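Local coordinates for protein diaminopropionate ammonia-lyase (Escherichia coli, PDB 4D9N) that catalyses the pyridoxal phosphate-dependent alpha,beta-elimination of both L- and D-2,3-diaminopropionate to pyruvate and ammonia, working as a homodimer, at residues T45-L50 / K61-D66; L253-V258 / C305-I310. All coordinates share one frame; numbering follows the deposited sequence.

Interaction 1: T45-L50 / K61-D66; sequences TPLCAL and KILVKD
Lys-65 reaches across to Thr-45, its NZ 2.6 Å from Thr-45 O and tilted 21° from that carbonyl's plane. The lysine leaves with CG opposite its own backbone N (chi1 -171°) and bends at chi2, which turns the ammonium toward Thr-45. Glu-212, through a salt bridge, and Gln-216 hold the same NZ, so a long cationic chain suits this buried spot. A methionine here would probably leave Glu-212 without this counter-charge and Thr-45 O with one donor fewer. The segments form the antiparallel edge of the larger sheet of a fold-type II pyridoxal phosphate enzyme, with 47-49 outermost. Cys-48 and Val-64 are a hydrogen-bonded pair: Cys-48 N lies 2.8 Å from Val-64 O, and Val-64 N 2.9 Å from Cys-48 O. Packing is tight where buried leucines meet the inner strand. Leu-47 lays CD1 4.0 Å from Leu-63 CB, with Met-217 of helix 197-219 against both residues, while Leu-50 CD1 crosses to within 3.7 Å of Val-64 CG2. Pro-46, Cys-48 and Ala-49 of the outer strand are partly exposed. Ala-49 follows Leu-47 on the same face, its small methyl 3.9 Å from Leu-63 CD2, and Lys-61 passes beside it to pair with Asp-51.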
loop_
_atom_site.group_PDB
_atom_site.type_symbol
_atom_site.label_atom_id
_atom_site.label_comp_id
_atom_site.label_asym_id
_atom_site.label_seq_id
_atom_site.Cartn_x
_atom_site.Cartn_y
_atom_site.Cartn_z
ATOM N N THR A 45 10.315 -10.641 16.716
ATOM C CA THR A 45 9.616 -9.974 15.621
ATOM C C THR A 45 10.496 -8.889 14.995
ATOM O O THR A 45 11.254 -8.221 15.700
ATOM C CB THR A 45 8.269 -9.367 16.066
ATOM O OG1 THR A 45 8.489 -8.398 17.093
ATOM C CG2 THR A 45 7.322 -10.447 16.568
ATOM N N PRO A 46 10.407 -8.721 13.664
ATOM C CA PRO A 46 11.255 -7.762 12.957
ATOM C C PRO A 46 11.178 -6.349 13.529
ATOM O O PRO A 46 10.095 -5.875 13.887
ATOM C CB PRO A 46 10.690 -7.778 11.534
ATOM C CG PRO A 46 10.096 -9.133 11.383
ATOM C CD PRO A 46 9.548 -9.483 12.738
ATOM N N LEU A 47 12.335 -5.706 13.638
ATOM C CA LEU A 47 12.396 -4.274 13.875
ATOM C C LEU A 47 12.812 -3.639 12.560
ATOM O O LEU A 47 13.988 -3.665 12.188
ATOM C CB LEU A 47 13.384 -3.931 14.994
ATOM C CG LEU A 47 13.458 -2.453 15.393
ATOM C CD1 LEU A 47 12.204 -2.027 16.145
ATOM C CD2 LEU A 47 14.697 -2.182 16.226
ATOM N N CYS A 48 11.833 -3.093 11.847
ATOM C CA CYS A 48 12.043 -2.601 10.490
ATOM C C CYS A 48 12.538 -1.159 10.480
ATOM O O CYS A 48 11.961 -0.289 11.143
ATOM C CB CYS A 48 10.759 -2.733 9.672
ATOM S SG CYS A 48 10.074 -4.408 9.622
ATOM N N ALA A 49 13.615 -0.924 9.733
ATOM C CA ALA A 49 14.203 0.405 9.585
ATOM C C ALA A 49 13.627 1.117 8.367
ATOM O O ALA A 49 13.933 0.764 7.224
ATOM C CB ALA A 49 15.721 0.312 9.484
ATOM N N LEU A 50 12.788 2.115 8.623
ATOM C CA LEU A 50 12.167 2.893 7.556
ATOM C C LEU A 50 12.997 4.136 7.242
ATOM O O LEU A 50 12.588 5.262 7.532
ATOM C CB LEU A 50 10.728 3.272 7.929
ATOM C CG LEU A 50 9.777 2.142 8.338
ATOM C CD1 LEU A 50 8.417 2.704 8.723
ATOM C CD2 LEU A 50 9.640 1.100 7.235
ATOM N N LYS A 61 16.089 8.384 11.938
ATOM C CA LYS A 61 15.612 7.015 11.740
ATOM C C LYS A 61 14.250 6.784 12.377
ATOM O O LYS A 61 13.948 7.329 13.442
ATOM C CB LYS A 61 16.619 6.001 12.293
ATOM C CG LYS A 61 17.608 5.484 11.261
ATOM C CD LYS A 61 18.682 4.614 11.896
ATOM C CE LYS A 61 19.486 3.863 10.843
ATOM N NZ LYS A 61 18.694 2.769 10.211
ATOM N N ILE A 62 13.431 5.981 11.703
ATOM C CA ILE A 62 12.178 5.484 12.264
ATOM C C ILE A 62 12.252 3.960 12.294
ATOM O O ILE A 62 12.500 3.321 11.268
ATOM C CB ILE A 62 10.949 5.958 11.454
ATOM C CG1 ILE A 62 10.866 7.490 11.461
ATOM C CG2 ILE A 62 9.664 5.344 12.006
ATOM C CD1 ILE A 62 9.954 8.076 10.405
ATOM N N LEU A 63 12.060 3.388 13.479
ATOM C CA LEU A 63 12.145 1.942 13.670
ATOM C C LEU A 63 10.806 1.382 14.137
ATOM O O LEU A 63 10.234 1.865 15.116
ATOM C CB LEU A 63 13.248 1.594 14.676
ATOM C CG LEU A 63 14.661 2.110 14.378
ATOM C CD1 LEU A 63 15.564 1.954 15.594
ATOM C CD2 LEU A 63 15.264 1.419 13.162
ATOM N N VAL A 64 10.308 0.371 13.431
ATOM C CA VAL A 64 8.991 -0.187 13.728
ATOM C C VAL A 64 9.067 -1.652 14.152
ATOM O O VAL A 64 9.509 -2.511 13.387
ATOM C CB VAL A 64 8.009 -0.015 12.546
ATOM C CG1 VAL A 64 6.627 -0.530 12.915
ATOM C CG2 VAL A 64 7.916 1.447 12.132
ATOM N N LYS A 65 8.641 -1.915 15.385
ATOM C CA LYS A 65 8.543 -3.269 15.918
ATOM C C LYS A 65 7.266 -3.908 15.382
ATOM O O LYS A 65 6.161 -3.513 15.762
ATOM C CB LYS A 65 8.534 -3.234 17.451
ATOM C CG LYS A 65 8.655 -4.586 18.139
ATOM C CD LYS A 65 9.995 -5.241 17.850
ATOM C CE LYS A 65 10.235 -6.436 18.755
ATOM N NZ LYS A 65 11.261 -7.342 18.174
ATOM N N ASP A 66 7.432 -4.887 14.494
ATOM C CA ASP A 66 6.311 -5.500 13.777
ATOM C C ASP A 66 5.741 -6.705 14.520
ATOM O O ASP A 66 6.126 -7.849 14.269
ATOM C CB ASP A 66 6.732 -5.894 12.353
ATOM C CG ASP A 66 5.552 -6.309 11.476
ATOM O OD1 ASP A 66 4.389 -6.205 11.918
ATOM O OD2 ASP A 66 5.793 -6.733 10.325
#

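Interaction 2: L253-V258 / C305-I310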
loop_
_atom_site.group_PDB
_atom_site.type_symbol
_atom_site.label_atom_id
_atom_site.label_comp_id
_atom_site.label_asym_id
_atom_site.label_seq_id
_atom_site.Cartn_x
_atom_site.Cartn_y
_atom_site.Cartn_z
ATOM N N LEU A 253 14.793 9.832 27.242
ATOM C CA LEU A 253 13.884 9.205 26.298
ATOM C C LEU A 253 12.622 10.053 26.201
ATOM O O LEU A 253 11.900 10.227 27.188
ATOM C CB LEU A 253 13.531 7.783 26.751
ATOM C CG LEU A 253 13.419 6.638 25.732
ATOM C CD1 LEU A 253 12.676 5.463 26.350
ATOM C CD2 LEU A 253 12.748 7.054 24.432
ATOM N N HIS A 254 12.369 10.590 25.011
ATOM C CA HIS A 254 11.180 11.402 24.772
ATOM C C HIS A 254 10.020 10.505 24.427
ATOM O O HIS A 254 9.809 10.156 23.262
ATOM C CB HIS A 254 11.443 12.427 23.669
ATOM C CG HIS A 254 10.475 13.585 23.670
ATOM N ND1 HIS A 254 10.845 14.836 23.992
ATOM C CD2 HIS A 254 9.114 13.642 23.375
ATOM C CE1 HIS A 254 9.780 15.654 23.909
ATOM N NE2 HIS A 254 8.721 14.922 23.533
ATOM N N SER A 255 9.262 10.116 25.448
ATOM C CA SER A 255 8.174 9.156 25.284
ATOM C C SER A 255 6.835 9.832 25.028
ATOM O O SER A 255 6.472 10.795 25.705
ATOM C CB SER A 255 8.077 8.227 26.496
ATOM O OG SER A 255 7.930 8.956 27.701
ATOM N N ILE A 256 6.107 9.316 24.040
ATOM C CA ILE A 256 4.823 9.886 23.650
ATOM C C ILE A 256 3.731 8.820 23.668
ATOM O O ILE A 256 3.858 7.774 23.026
ATOM C CB ILE A 256 4.891 10.555 22.256
ATOM C CG1 ILE A 256 6.007 11.606 22.203
ATOM C CG2 ILE A 256 3.558 11.200 21.915
ATOM C CD1 ILE A 256 6.542 11.877 20.813
ATOM N N ILE A 257 2.662 9.094 24.409
ATOM C CA ILE A 257 1.531 8.176 24.503
ATOM C C ILE A 257 0.398 8.661 23.600
ATOM O O ILE A 257 -0.043 9.808 23.702
ATOM C CB ILE A 257 1.084 7.960 25.972
ATOM C CG1 ILE A 257 1.992 6.939 26.667
ATOM C CG2 ILE A 257 -0.354 7.464 26.054
ATOM C CD1 ILE A 257 3.375 7.438 27.027
ATOM N N VAL A 258 -0.052 7.774 22.718
ATOM C CA VAL A 258 -0.995 8.122 21.660
ATOM C C VAL A 258 -2.357 7.470 21.893
ATOM O O VAL A 258 -2.446 6.253 22.094
ATOM C CB VAL A 258 -0.440 7.713 20.273
ATOM C CG1 VAL A 258 -1.450 7.997 19.169
ATOM C CG2 VAL A 258 0.879 8.423 19.992
ATOM N N CYS A 305 6.857 8.715 34.141
ATOM C CA CYS A 305 7.925 8.655 33.132
ATOM C C CYS A 305 7.551 9.068 31.704
ATOM O O CYS A 305 8.432 9.198 30.849
ATOM C CB CYS A 305 8.562 7.261 33.125
ATOM S SG CYS A 305 9.349 6.801 34.689
ATOM N N ALA A 306 6.261 9.268 31.441
ATOM C CA ALA A 306 5.822 9.741 30.125
ATOM C C ALA A 306 6.140 11.223 29.950
ATOM O O ALA A 306 5.923 12.027 30.860
ATOM C CB ALA A 306 4.337 9.482 29.916
ATOM N N THR A 307 6.667 11.571 28.779
ATOM C CA THR A 307 7.021 12.951 28.466
ATOM C C THR A 307 5.783 13.719 28.009
ATOM O O THR A 307 5.489 14.801 28.530
ATOM C CB THR A 307 8.119 13.029 27.385
ATOM O OG1 THR A 307 9.068 11.972 27.579
ATOM C CG2 THR A 307 8.833 14.375 27.438
ATOM N N GLN A 308 5.058 13.149 27.046
ATOM C CA GLN A 308 3.877 13.795 26.470
ATOM C C GLN A 308 2.722 12.829 26.207
ATOM O O GLN A 308 2.937 11.639 25.961
ATOM C CB GLN A 308 4.254 14.532 25.180
ATOM C CG GLN A 308 5.070 15.800 25.400
ATOM C CD GLN A 308 5.677 16.349 24.122
ATOM O OE1 GLN A 308 5.926 15.613 23.166
ATOM N NE2 GLN A 308 5.926 17.654 24.103
ATOM N N PHE A 309 1.499 13.354 26.273
ATOM C CA PHE A 309 0.295 12.607 25.908
ATOM C C PHE A 309 -0.342 13.217 24.662
ATOM O O PHE A 309 -0.436 14.443 24.544
ATOM C CB PHE A 309 -0.735 12.618 27.044
ATOM C CG PHE A 309 -0.190 12.194 28.380
ATOM C CD1 PHE A 309 -0.010 13.130 29.395
ATOM C CD2 PHE A 309 0.123 10.863 28.636
ATOM C CE1 PHE A 309 0.484 12.748 30.634
ATOM C CE2 PHE A 309 0.618 10.475 29.874
ATOM C CZ PHE A 309 0.798 11.420 30.874
ATOM N N ILE A 310 -0.778 12.361 23.738
ATOM C CA ILE A 310 -1.447 12.817 22.519
ATOM C C ILE A 310 -2.878 12.290 22.410
ATOM O O ILE A 310 -3.130 11.091 22.564
ATOM C CB ILE A 310 -0.641 12.470 21.242
ATOM C CG1 ILE A 310 0.611 13.348 21.149
ATOM C CG2 ILE A 310 -1.498 12.636 19.989
ATOM C CD1 ILE A 310 1.464 13.094 19.923
#
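Ile-310 and Ile-257 are joined through their backbones while their side chains go to opposite faces of the sheet; with Thr-307 they are among the residues most buried by this pairing. Strands 254-260 and 308-312 run parallel as neighbours, with helices 265-272 and 296-305 between them in the chain: a beta-alpha-beta crossover. Ile-310 N donates to Ile-257 O at 2.7 Å. On the face shared with Val-258, Ile-310 CD1 packs 3.5 Å from Ile-256 CG2, and Val-346 of helix 338-351 covers it; a branched aliphatic chain fills such a buried layer well. Ile-257 points to the other face, where its CD1 lies 3.7 Å from Ala-306 CB and its CB meets the edge of the Phe-309 ring. Before the strand proper, Thr-307 uses both its branches. Its OG1, beside the backbone N (chi1 -38°), accepts Ser-255 N at 2.8 Å, standing in for a backbone acceptor. That leaves CG2 opposite the backbone N and over the His-254 ring, 3.9 Å from its centroid, in a CH-pi contact. At that ring's edge His-254 NE2 donates to Gln-308 OE1, while Gln-308 NE2 bonds to Lys-362 O and Asp-12; OE1 lies in the imidazole plane, yet His-254 NE2 stands above the Gln-308 carbonyl plane, 75° out of it.

How the interactions relate
Interactions 1 and 2 lie in one mixed seven-stranded sheet, their centres about 19 Å apart and their nearest atoms about 11 Å, so they do not touch. Strands 226-230 and 370-375 separate them. Interaction 1 closes one margin with an antiparallel strand, whereas interaction 2 joins two parallel strands, with 8-12 beyond 308-312 forming the other margin. Along the chain interaction 1 is complete before interaction 2 begins, and the cofactor lysine, Lys-77, and Asp-120 fall between them in sequence. Strand 370-375, the last in the chain, lies between 61-66 and 226-230 and so links the early pair of interaction 1 to the later parallel strands. Neither contact includes Lys-77 or Asp-120, the probable proton acceptors for the D- and L-substrates.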